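Local coordinates for protein lipopolysaccharide heptosyltransferase 2 (Escherichia coli, PDB 1PSW) that transfers the second heptose of the lipopolysaccharide inner core from ADP-L-glycero-beta-D-manno-heptose to heptosyl-Kdo2-lipid A, at residues M182-G188 and C262-N268; P158-V162 and V275-L279; S19-L24 and Y135-Y140; N280-V284 and L342-E346. The contacts are given in a common frame with arbitrary orientation. Residue numbers count along the deposited sequence, not the author numbering.

Interaction 1: residues M182-G188 and C262-N268; sequences MIGFCPG and CKAIVTN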
loop_
_atom_site.group_PDB
_atom_site.type_symbol
_atom_site.label_atom_id
_atom_site.label_comp_id
_atom_site.label_asym_id
_atom_site.label_seq_id
_atom_site.Cartn_x
_atom_site.Cartn_y
_atom_site.Cartn_z
HETATM N N MSE A 182 3.765 20.925 2.716
HETATM C CA MSE A 182 3.596 20.121 1.522
HETATM C C MSE A 182 2.320 19.308 1.420
HETATM O O MSE A 182 1.816 18.759 2.403
HETATM C CB MSE A 182 4.764 19.146 1.380
HETATM C CG MSE A 182 6.110 19.740 1.725
HETATM SE SE MSE A 182 7.531 18.433 1.575
HETATM C CE MSE A 182 7.031 17.254 2.980
ATOM N N ILE A 183 1.820 19.220 0.198
ATOM C CA ILE A 183 0.648 18.417 -0.101
ATOM C C ILE A 183 1.211 17.397 -1.086
ATOM O O ILE A 183 1.948 17.758 -2.006
ATOM C CB ILE A 183 -0.452 19.240 -0.786
ATOM C CG1 ILE A 183 -0.959 20.336 0.172
ATOM C CG2 ILE A 183 -1.582 18.314 -1.222
ATOM C CD1 ILE A 183 -1.709 19.802 1.385
ATOM N N GLY A 184 0.901 16.126 -0.880
ATOM C CA GLY A 184 1.403 15.117 -1.788
ATOM C C GLY A 184 0.323 14.606 -2.728
ATOM O O GLY A 184 -0.824 14.449 -2.324
ATOM N N PHE A 185 0.689 14.375 -3.990
ATOM C CA PHE A 185 -0.228 13.841 -5.005
ATOM C C PHE A 185 0.308 12.480 -5.456
ATOM O O PHE A 185 1.515 12.297 -5.580
ATOM C CB PHE A 185 -0.282 14.739 -6.261
ATOM C CG PHE A 185 -1.000 16.057 -6.081
ATOM C CD1 PHE A 185 -1.597 16.397 -4.877
ATOM C CD2 PHE A 185 -1.082 16.957 -7.149
ATOM C CE1 PHE A 185 -2.268 17.622 -4.721
ATOM C CE2 PHE A 185 -1.744 18.181 -7.012
ATOM C CZ PHE A 185 -2.340 18.511 -5.793
ATOM N N CYS A 186 -0.591 11.537 -5.714
ATOM C CA CYS A 186 -0.218 10.206 -6.200
ATOM C C CYS A 186 -1.125 10.007 -7.412
ATOM O O CYS A 186 -2.128 9.304 -7.340
ATOM C CB CYS A 186 -0.512 9.142 -5.141
ATOM S SG CYS A 186 0.368 9.356 -3.576
ATOM N N PRO A 187 -0.775 10.625 -8.550
ATOM C CA PRO A 187 -1.524 10.575 -9.812
ATOM C C PRO A 187 -1.580 9.265 -10.595
ATOM O O PRO A 187 -2.390 9.134 -11.515
ATOM C CB PRO A 187 -0.890 11.700 -10.616
ATOM C CG PRO A 187 0.546 11.588 -10.230
ATOM C CD PRO A 187 0.482 11.376 -8.723
ATOM N N GLY A 188 -0.736 8.304 -10.235
ATOM C CA GLY A 188 -0.732 7.035 -10.944
ATOM C C GLY A 188 -1.777 6.068 -10.432
ATOM O O GLY A 188 -2.586 6.414 -9.571
ATOM N N CYS A 262 3.986 15.079 4.607
ATOM C CA CYS A 262 2.952 15.886 3.955
ATOM C C CYS A 262 1.787 16.210 4.867
ATOM O O CYS A 262 1.385 15.375 5.669
ATOM C CB CYS A 262 2.379 15.161 2.741
ATOM S SG CYS A 262 3.548 14.946 1.363
ATOM N N LYS A 263 1.207 17.399 4.703
ATOM C CA LYS A 263 0.056 17.803 5.513
ATOM C C LYS A 263 -1.196 17.026 5.105
ATOM O O LYS A 263 -2.110 16.835 5.911
ATOM C CB LYS A 263 -0.200 19.299 5.354
ATOM C CG LYS A 263 0.966 20.178 5.778
ATOM C CD LYS A 263 1.180 20.137 7.277
ATOM C CE LYS A 263 2.352 21.013 7.680
ATOM N NZ LYS A 263 2.460 21.112 9.159
ATOM N N ALA A 264 -1.233 16.606 3.843
ATOM C CA ALA A 264 -2.348 15.837 3.304
ATOM C C ALA A 264 -1.917 15.188 2.001
ATOM O O ALA A 264 -0.921 15.588 1.397
ATOM C CB ALA A 264 -3.562 16.730 3.061
ATOM N N ILE A 265 -2.688 14.194 1.576
ATOM C CA ILE A 265 -2.406 13.449 0.355
ATOM C C ILE A 265 -3.663 13.362 -0.498
ATOM O O ILE A 265 -4.764 13.248 0.029
ATOM C CB ILE A 265 -1.963 11.997 0.682
ATOM C CG1 ILE A 265 -0.706 12.017 1.568
ATOM C CG2 ILE A 265 -1.719 11.223 -0.600
ATOM C CD1 ILE A 265 0.521 12.631 0.917
ATOM N N VAL A 266 -3.498 13.451 -1.815
ATOM C CA VAL A 266 -4.612 13.316 -2.751
ATOM C C VAL A 266 -4.157 12.168 -3.638
ATOM O O VAL A 266 -3.038 12.194 -4.161
ATOM C CB VAL A 266 -4.808 14.576 -3.615
ATOM C CG1 VAL A 266 -5.977 14.381 -4.570
ATOM C CG2 VAL A 266 -5.054 15.783 -2.729
ATOM N N THR A 267 -5.006 11.160 -3.810
ATOM C CA THR A 267 -4.618 10.004 -4.605
ATOM C C THR A 267 -5.805 9.272 -5.224
ATOM O O THR A 267 -6.950 9.460 -4.821
ATOM C CB THR A 267 -3.872 8.983 -3.722
ATOM O OG1 THR A 267 -3.507 7.839 -4.504
ATOM C CG2 THR A 267 -4.769 8.528 -2.585
ATOM N N ASN A 268 -5.500 8.440 -6.213
ATOM C CA ASN A 268 -6.495 7.607 -6.865
ATOM C C ASN A 268 -6.491 6.300 -6.066
ATOM O O ASN A 268 -5.739 6.151 -5.102
ATOM C CB ASN A 268 -6.072 7.284 -8.303
ATOM C CG ASN A 268 -5.751 8.513 -9.118
ATOM O OD1 ASN A 268 -6.541 9.452 -9.195
ATOM N ND2 ASN A 268 -4.582 8.502 -9.752
HETATM O O HOH W 1 -2.719 6.982 -6.902
#

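Interaction 2: residues P158-V162 and V275-L279; sequences PQLQV and VAAAL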
loop_
_atom_site.group_PDB
_atom_site.type_symbol
_atom_site.label_atom_id
_atom_site.label_comp_id
_atom_site.label_asym_id
_atom_site.label_seq_id
_atom_site.Cartn_x
_atom_site.Cartn_y
_atom_site.Cartn_z
ATOM N N PRO A 158 -2.970 -1.921 9.179
ATOM C CA PRO A 158 -1.579 -1.603 8.845
ATOM C C PRO A 158 -1.269 -0.299 9.562
ATOM O O PRO A 158 -2.153 0.541 9.727
ATOM C CB PRO A 158 -1.616 -1.419 7.335
ATOM C CG PRO A 158 -2.743 -2.332 6.912
ATOM C CD PRO A 158 -3.788 -2.068 7.961
ATOM N N GLN A 159 -0.020 -0.126 9.965
ATOM C CA GLN A 159 0.359 1.073 10.691
ATOM C C GLN A 159 1.856 1.296 10.545
ATOM O O GLN A 159 2.651 0.380 10.739
ATOM C CB GLN A 159 -0.034 0.895 12.162
ATOM C CG GLN A 159 0.289 2.051 13.081
ATOM C CD GLN A 159 -0.386 1.900 14.441
ATOM O OE1 GLN A 159 -0.246 0.872 15.108
ATOM N NE2 GLN A 159 -1.119 2.930 14.856
ATOM N N LEU A 160 2.229 2.517 10.177
ATOM C CA LEU A 160 3.626 2.887 9.991
ATOM C C LEU A 160 3.958 4.133 10.800
ATOM O O LEU A 160 3.125 5.025 10.943
ATOM C CB LEU A 160 3.910 3.157 8.509
ATOM C CG LEU A 160 3.754 1.992 7.524
ATOM C CD1 LEU A 160 3.953 2.474 6.088
ATOM C CD2 LEU A 160 4.755 0.899 7.865
ATOM N N GLN A 161 5.178 4.197 11.318
ATOM C CA GLN A 161 5.624 5.339 12.111
ATOM C C GLN A 161 6.881 5.912 11.459
ATOM O O GLN A 161 7.682 5.176 10.885
ATOM C CB GLN A 161 5.938 4.896 13.547
ATOM C CG GLN A 161 4.779 4.202 14.274
ATOM C CD GLN A 161 3.686 5.162 14.704
ATOM O OE1 GLN A 161 3.937 6.098 15.464
ATOM N NE2 GLN A 161 2.464 4.936 14.223
ATOM N N VAL A 162 7.034 7.231 11.548
ATOM C CA VAL A 162 8.176 7.946 10.980
ATOM C C VAL A 162 8.585 9.069 11.939
ATOM O O VAL A 162 7.737 9.842 12.392
ATOM C CB VAL A 162 7.818 8.563 9.595
ATOM C CG1 VAL A 162 8.949 9.458 9.111
ATOM C CG2 VAL A 162 7.536 7.465 8.574
ATOM N N VAL A 275 -0.508 3.257 1.752
ATOM C CA VAL A 275 0.655 3.699 2.503
ATOM C C VAL A 275 0.281 4.949 3.307
ATOM O O VAL A 275 0.551 5.017 4.504
ATOM C CB VAL A 275 1.849 4.002 1.562
ATOM C CG1 VAL A 275 3.003 4.605 2.354
ATOM C CG2 VAL A 275 2.307 2.710 0.875
ATOM N N ALA A 276 -0.348 5.928 2.655
ATOM C CA ALA A 276 -0.762 7.157 3.330
ATOM C C ALA A 276 -1.724 6.841 4.483
ATOM O O ALA A 276 -1.630 7.427 5.565
ATOM C CB ALA A 276 -1.428 8.106 2.325
ATOM N N ALA A 277 -2.641 5.906 4.249
ATOM C CA ALA A 277 -3.617 5.493 5.259
ATOM C C ALA A 277 -2.924 4.894 6.485
ATOM O O ALA A 277 -3.321 5.153 7.616
ATOM C CB ALA A 277 -4.597 4.474 4.658
ATOM N N ALA A 278 -1.893 4.087 6.249
ATOM C CA ALA A 278 -1.142 3.451 7.324
ATOM C C ALA A 278 -0.396 4.489 8.147
ATOM O O ALA A 278 -0.168 4.293 9.340
ATOM C CB ALA A 278 -0.160 2.443 6.740
ATOM N N LEU A 279 -0.014 5.586 7.502
ATOM C CA LEU A 279 0.703 6.668 8.171
ATOM C C LEU A 279 -0.254 7.606 8.899
ATOM O O LEU A 279 0.176 8.521 9.599
ATOM C CB LEU A 279 1.522 7.458 7.146
ATOM C CG LEU A 279 2.756 6.719 6.622
ATOM C CD1 LEU A 279 3.283 7.373 5.338
ATOM C CD2 LEU A 279 3.837 6.732 7.714
#

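Interaction 3: residues S19-L24 and Y135-Y140; sequences SLYRTL and YIALAY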
loop_
_atom_site.group_PDB
_atom_site.type_symbol
_atom_site.label_atom_id
_atom_site.label_comp_id
_atom_site.label_asym_id
_atom_site.label_seq_id
_atom_site.Cartn_x
_atom_site.Cartn_y
_atom_site.Cartn_z
ATOM N N SER A 19 -1.145 -6.423 8.411
ATOM C CA SER A 19 -2.152 -6.805 9.399
ATOM C C SER A 19 -1.973 -8.250 9.840
ATOM O O SER A 19 -2.212 -8.582 11.003
ATOM C CB SER A 19 -3.562 -6.619 8.843
ATOM O OG SER A 19 -3.881 -5.244 8.754
ATOM N N LEU A 20 -1.574 -9.115 8.914
ATOM C CA LEU A 20 -1.334 -10.505 9.265
ATOM C C LEU A 20 -0.133 -10.578 10.215
ATOM O O LEU A 20 -0.183 -11.280 11.226
ATOM C CB LEU A 20 -1.062 -11.353 8.011
ATOM C CG LEU A 20 -0.565 -12.779 8.296
ATOM C CD1 LEU A 20 -1.616 -13.559 9.089
ATOM C CD2 LEU A 20 -0.262 -13.488 6.980
ATOM N N TYR A 21 0.939 -9.855 9.892
ATOM C CA TYR A 21 2.143 -9.861 10.732
ATOM C C TYR A 21 1.835 -9.336 12.135
ATOM O O TYR A 21 2.303 -9.897 13.131
ATOM C CB TYR A 21 3.272 -9.020 10.109
ATOM C CG TYR A 21 3.510 -9.291 8.629
ATOM C CD1 TYR A 21 3.208 -10.532 8.072
ATOM C CD2 TYR A 21 3.990 -8.294 7.779
ATOM C CE1 TYR A 21 3.362 -10.777 6.708
ATOM C CE2 TYR A 21 4.155 -8.525 6.413
ATOM C CZ TYR A 21 3.832 -9.770 5.886
ATOM O OH TYR A 21 3.947 -10.003 4.540
ATOM N N ARG A 22 1.054 -8.259 12.212
ATOM C CA ARG A 22 0.675 -7.691 13.498
ATOM C C ARG A 22 -0.180 -8.689 14.267
ATOM O O ARG A 22 -0.041 -8.833 15.476
ATOM C CB ARG A 22 -0.112 -6.387 13.315
ATOM C CG ARG A 22 0.691 -5.188 12.819
ATOM C CD ARG A 22 -0.118 -3.912 12.978
ATOM N NE ARG A 22 -0.314 -3.587 14.387
ATOM C CZ ARG A 22 -1.219 -2.730 14.854
ATOM N NH1 ARG A 22 -2.039 -2.097 14.025
ATOM N NH2 ARG A 22 -1.292 -2.490 16.158
ATOM N N THR A 23 -1.071 -9.379 13.562
ATOM C CA THR A 23 -1.937 -10.350 14.211
ATOM C C THR A 23 -1.148 -11.574 14.681
ATOM O O THR A 23 -1.408 -12.106 15.763
ATOM C CB THR A 23 -3.082 -10.786 13.272
ATOM O OG1 THR A 23 -3.808 -9.625 12.853
ATOM C CG2 THR A 23 -4.041 -11.729 13.989
ATOM N N LEU A 24 -0.175 -12.009 13.887
ATOM C CA LEU A 24 0.635 -13.169 14.252
ATOM C C LEU A 24 1.404 -12.941 15.545
ATOM O O LEU A 24 1.515 -13.837 16.376
ATOM C CB LEU A 24 1.621 -13.507 13.133
ATOM C CG LEU A 24 1.038 -14.196 11.897
ATOM C CD1 LEU A 24 2.075 -14.215 10.791
ATOM C CD2 LEU A 24 0.595 -15.601 12.248
ATOM N N TYR A 135 -6.511 -11.574 5.020
ATOM C CA TYR A 135 -5.131 -11.805 5.444
ATOM C C TYR A 135 -5.094 -12.163 6.919
ATOM O O TYR A 135 -4.447 -13.126 7.322
ATOM C CB TYR A 135 -4.258 -10.566 5.212
ATOM C CG TYR A 135 -3.809 -10.384 3.782
ATOM C CD1 TYR A 135 -3.709 -11.473 2.912
ATOM C CD2 TYR A 135 -3.441 -9.128 3.305
ATOM C CE1 TYR A 135 -3.256 -11.312 1.607
ATOM C CE2 TYR A 135 -2.985 -8.960 2.003
ATOM C CZ TYR A 135 -2.895 -10.060 1.158
ATOM O OH TYR A 135 -2.442 -9.902 -0.133
ATOM N N ILE A 136 -5.799 -11.374 7.721
ATOM C CA ILE A 136 -5.853 -11.585 9.158
ATOM C C ILE A 136 -6.376 -12.977 9.517
ATOM O O ILE A 136 -5.847 -13.626 10.408
ATOM C CB ILE A 136 -6.735 -10.507 9.838
ATOM C CG1 ILE A 136 -6.015 -9.153 9.805
ATOM C CG2 ILE A 136 -7.075 -10.925 11.258
ATOM C CD1 ILE A 136 -6.856 -7.976 10.308
ATOM N N ALA A 137 -7.412 -13.430 8.819
ATOM C CA ALA A 137 -8.006 -14.741 9.079
ATOM C C ALA A 137 -7.006 -15.900 9.019
ATOM O O ALA A 137 -7.187 -16.918 9.698
ATOM C CB ALA A 137 -9.142 -15.001 8.103
ATOM N N LEU A 138 -5.956 -15.757 8.215
ATOM C CA LEU A 138 -4.969 -16.827 8.080
ATOM C C LEU A 138 -4.167 -17.110 9.346
ATOM O O LEU A 138 -3.593 -18.188 9.492
ATOM C CB LEU A 138 -4.006 -16.524 6.932
ATOM C CG LEU A 138 -4.629 -16.394 5.540
ATOM C CD1 LEU A 138 -3.523 -16.124 4.531
ATOM C CD2 LEU A 138 -5.393 -17.665 5.170
ATOM N N ALA A 139 -4.130 -16.146 10.260
ATOM C CA ALA A 139 -3.392 -16.307 11.505
ATOM C C ALA A 139 -4.161 -17.172 12.499
ATOM O O ALA A 139 -3.643 -17.513 13.562
ATOM C CB ALA A 139 -3.104 -14.940 12.121
ATOM N N TYR A 140 -5.397 -17.520 12.159
ATOM C CA TYR A 140 -6.218 -18.342 13.039
ATOM C C TYR A 140 -6.408 -19.747 12.488
ATOM O O TYR A 140 -6.254 -19.985 11.285
ATOM C CB TYR A 140 -7.574 -17.665 13.259
ATOM C CG TYR A 140 -7.445 -16.342 13.979
ATOM C CD1 TYR A 140 -7.265 -16.292 15.359
ATOM C CD2 TYR A 140 -7.445 -15.139 13.272
ATOM C CE1 TYR A 140 -7.085 -15.074 16.019
ATOM C CE2 TYR A 140 -7.265 -13.919 13.920
ATOM C CZ TYR A 140 -7.088 -13.894 15.291
ATOM O OH TYR A 140 -6.929 -12.681 15.920
#

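Interaction 4: residues N280-V284 and L342-E346; sequences NRPLV and LLLQE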
loop_
_atom_site.group_PDB
_atom_site.type_symbol
_atom_site.label_atom_id
_atom_site.label_comp_id
_atom_site.label_asym_id
_atom_site.label_seq_id
_atom_site.Cartn_x
_atom_site.Cartn_y
_atom_site.Cartn_z
ATOM N N ASN A 280 -1.554 7.386 8.714
ATOM C CA ASN A 280 -2.579 8.206 9.360
ATOM C C ASN A 280 -2.506 9.678 8.920
ATOM O O ASN A 280 -2.704 10.594 9.722
ATOM C CB ASN A 280 -2.425 8.110 10.883
ATOM C CG ASN A 280 -3.674 8.550 11.629
ATOM O OD1 ASN A 280 -4.787 8.188 11.251
ATOM N ND2 ASN A 280 -3.496 9.318 12.695
ATOM N N ARG A 281 -2.204 9.896 7.648
ATOM C CA ARG A 281 -2.122 11.243 7.107
ATOM C C ARG A 281 -3.488 11.601 6.520
ATOM O O ARG A 281 -4.180 10.734 5.989
ATOM C CB ARG A 281 -1.065 11.308 5.988
ATOM C CG ARG A 281 0.397 11.145 6.424
ATOM C CD ARG A 281 0.944 12.428 7.041
ATOM N NE ARG A 281 0.422 12.639 8.370
ATOM C CZ ARG A 281 0.038 13.810 8.856
ATOM N NH1 ARG A 281 0.110 14.913 8.122
ATOM N NH2 ARG A 281 -0.440 13.860 10.091
ATOM N N PRO A 282 -3.911 12.871 6.631
ATOM C CA PRO A 282 -5.214 13.220 6.055
ATOM C C PRO A 282 -5.100 12.887 4.575
ATOM O O PRO A 282 -4.079 13.169 3.950
ATOM C CB PRO A 282 -5.311 14.717 6.299
ATOM C CG PRO A 282 -4.563 14.885 7.593
ATOM C CD PRO A 282 -3.346 14.002 7.389
ATOM N N LEU A 283 -6.139 12.285 4.020
ATOM C CA LEU A 283 -6.090 11.895 2.625
ATOM C C LEU A 283 -7.444 11.928 1.943
ATOM O O LEU A 283 -8.475 11.663 2.552
ATOM C CB LEU A 283 -5.468 10.495 2.522
ATOM C CG LEU A 283 -5.626 9.659 1.254
ATOM C CD1 LEU A 283 -4.293 9.061 0.820
ATOM C CD2 LEU A 283 -6.639 8.565 1.534
ATOM N N VAL A 284 -7.427 12.285 0.668
ATOM C CA VAL A 284 -8.643 12.333 -0.132
ATOM C C VAL A 284 -8.398 11.321 -1.247
ATOM O O VAL A 284 -7.465 11.478 -2.037
ATOM C CB VAL A 284 -8.870 13.736 -0.746
ATOM C CG1 VAL A 284 -10.118 13.722 -1.623
ATOM C CG2 VAL A 284 -9.020 14.769 0.353
ATOM N N LEU A 342 -10.004 18.921 5.819
ATOM C CA LEU A 342 -9.147 18.000 6.559
ATOM C C LEU A 342 -7.875 18.706 7.018
ATOM O O LEU A 342 -7.327 18.386 8.071
ATOM C CB LEU A 342 -8.776 16.796 5.683
ATOM C CG LEU A 342 -9.894 15.821 5.280
ATOM C CD1 LEU A 342 -9.340 14.806 4.280
ATOM C CD2 LEU A 342 -10.441 15.105 6.515
ATOM N N LEU A 343 -7.401 19.660 6.221
ATOM C CA LEU A 343 -6.201 20.397 6.587
ATOM C C LEU A 343 -6.493 21.258 7.811
ATOM O O LEU A 343 -5.638 21.416 8.681
ATOM C CB LEU A 343 -5.726 21.265 5.419
ATOM C CG LEU A 343 -5.011 20.504 4.291
ATOM C CD1 LEU A 343 -4.897 21.382 3.056
ATOM C CD2 LEU A 343 -3.635 20.068 4.760
ATOM N N LEU A 344 -7.709 21.796 7.886
ATOM C CA LEU A 344 -8.107 22.629 9.020
ATOM C C LEU A 344 -8.155 21.794 10.300
ATOM O O LEU A 344 -7.630 22.203 11.336
ATOM C CB LEU A 344 -9.481 23.254 8.769
ATOM C CG LEU A 344 -10.036 24.072 9.942
ATOM C CD1 LEU A 344 -9.274 25.391 10.053
ATOM C CD2 LEU A 344 -11.521 24.333 9.734
ATOM N N GLN A 345 -8.790 20.628 10.212
ATOM C CA GLN A 345 -8.919 19.707 11.342
ATOM C C GLN A 345 -7.548 19.403 11.937
ATOM O O GLN A 345 -7.368 19.392 13.154
ATOM C CB GLN A 345 -9.554 18.393 10.881
ATOM C CG GLN A 345 -9.755 17.359 11.989
ATOM C CD GLN A 345 -9.837 15.925 11.459
ATOM O OE1 GLN A 345 -10.378 15.677 10.378
ATOM N NE2 GLN A 345 -9.316 14.975 12.233
ATOM N N GLU A 346 -6.587 19.146 11.060
ATOM C CA GLU A 346 -5.232 18.831 11.481
ATOM C C GLU A 346 -4.581 19.990 12.238
ATOM O O GLU A 346 -3.865 19.772 13.215
ATOM C CB GLU A 346 -4.396 18.438 10.258
ATOM C CG GLU A 346 -2.919 18.220 10.541
ATOM C CD GLU A 346 -2.183 17.614 9.353
ATOM O OE1 GLU A 346 -2.404 18.080 8.210
ATOM O OE2 GLU A 346 -1.373 16.688 9.569
HETATM O O HOH W 2 -2.740 15.068 11.026
#

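Interaction 1: residues M182-G188 and C262-N268
F185 overlaps V266, its CE1 3.9 Å from CG2 of V266. On the same face of the sheet, CD1 of I183 meets CB of A264 at 4.0 Å. These apolar residues suit a face covered by helices: L205 and L209 of helix 199-211 touch F185, while L339 and L343 of helix 332-347 touch A264. The two strands run parallel, their axes 4.8 Å apart. G184 N donates to A264 O (3.0 Å), V266 N to G184 O (2.9 Å) and C186 N to V266 O (3.0 Å), while K263 N reaches M182 O at 2.7 Å. These are the two central strands of a Rossmann-like sheet in a GT-B glycosyltransferase, strands 1 and 4 in the order 3-2-1-4-5-6. Such a centre is where the crossovers change direction: the helix after 182-186 packs on the F185 face, and helix 271-278 on that of I265. On this second face glycine is needed at 184, since a CB would come within 2.8 Å of CD1 of I265; farther along, SG of C186 lies 4.1 Å from CG2 of I265. Next to T267, N268 ND2 donates to G188 O (2.9 Å) and its OD1 accepts from W197 N. A water donates to C186 O (2.4 Å), G188 O (2.7 Å) and OG1 of T267 (2.7 Å).

Interaction 2: residues P158-V162 and V275-L279
Residues 158-162 run extended past the C-terminal end of helix 271-278, and one backbone bond fixes them there: L160 N donates to A278 O at 3.1 Å with a nearly straight angle of 165°. The same carbonyl receives a CA-H...O contact from Q159, its CA 3.5 Å from A278 O. A carbonyl in the last turn of a helix lacks the usual amide one turn on, so a passing extended chain can supply a donor. In this GT-B enzyme the extended piece lies on the way from the N-terminal to the C-terminal Rossmann-like domain, and the contact anchors it to a helix of the second. P158 also touches Q18 and S19 of helix 11-27, so both domains meet the same connection.

The extended backbone sends L160 and V162 toward the helix end and the polar Q159 and Q161 away from it, as befits an exposed outer side. L160 fills the central position: its CG lies 4.0 Å from CB of A278, whose short side chain allows the close approach, and its CD1 reaches CG1 of V275 at 4.4 Å. P158, stiff and without an N-H to satisfy, rests its CB 4.2 Å from CB of A278. L279 closes the other end, where its CD2 sits 3.7 Å from CB of L160 and 3.9 Å from CG2 of V162.

Interaction 3: residues S19-L24 and Y135-Y140
L20 adopts the t, p rotamer, which carries its CD1 across to the other segment, 3.4 Å from Y135 O and 3.6 Å from CB of A139. T23, one turn on, has chi1 in m. Its OG1 thereby bends back to donate to S19 O (2.7 Å), the carbonyl that also accepts T23 N (2.9 Å), so the hydroxyl is satisfied within its own helix and CG2 is left facing the partner, 3.8 Å from CB of A139. A139 suits this place because its small methyl lets L20, T23 and L24 come close; CD2 of L24 (m, t) is also 3.8 Å from its CB. The contact lies in the N-terminal Rossmann-like domain of the GT-B fold, where helix 11-27, which follows the first strand, packs beside the end of helix 131-137, which follows the last. Y21 and L24 of the first helix reach strand 32-37, and L138 touches W108 of strand 104-108. I136, in the m, t rotamer, sets CG1 3.7 Å from CB of S19 and 3.8 Å from OG1 of T23, while OG of S19 is bonded to L156 O. A type I turn runs from A137 to Y140. The Y140 side chain (chi1 m) returns across it, bringing its OH 3.6 Å from CG2 of T23. Y135 starts toward L20, CB to CB 4.3 Å, but its ring leads away to D13 and M16.

Interaction 4: residues N280-V284 and L342-E346
The guanidinium of R281 forms a salt bridge with E346, using OE2 as the shared acceptor: R281 NH1 donates to it at 2.7 Å, and R281 NH2 makes a weak bond to it at 3.0 Å. OE2 approaches at the edge of the guanidinium, near its plane, where the N-H groups point. A water completes the triangle, donating to E346 OE2 at 2.6 Å and accepting a weak bond from R281 NH2 at 2.8 Å. NH1 has a second acceptor in C262 O, so arginine, with several donors in one plane, can serve both the helix and the neighbouring segment 262-268. Its own backbone belongs to the Schellman motif that ends helix 271-278 at N280, which has positive phi. P282 brings no N-H and can meet the helix as a plain apolar surface, its CB 4.1 Å from CB of L342. L342 goes on along the strand, its CD1 3.9 Å from CG2 of V284. In this Rossmann-like domain, strand 283-287 lies between strands 264-268 and 302-306, bonded to both; helix 332-347 packs beside V284, while L283, pointing away from it, meets M273 and A276 of helix 271-278.

From the N terminus, interaction 3 comes first, closing the loop from helix 11-27 to 135-140 and so drawing together the beginning and end of the N-terminal domain. The chain then passes through 158-162, where P158 packs on S19, and opens interaction 2, which closes only at 275-279. Within that long loop, interaction 1 opens and closes, joining the two middle strands of the C-terminal sheet. Interaction 4 begins immediately after, at 280-284, and ends in the C-terminal helix. No two loops cross. Interactions 1 and 4 share neighbouring strands, whereas A276 packs against both I265 and L283. Interaction 3 stays remote from interaction 1, their centres about 29 Å apart.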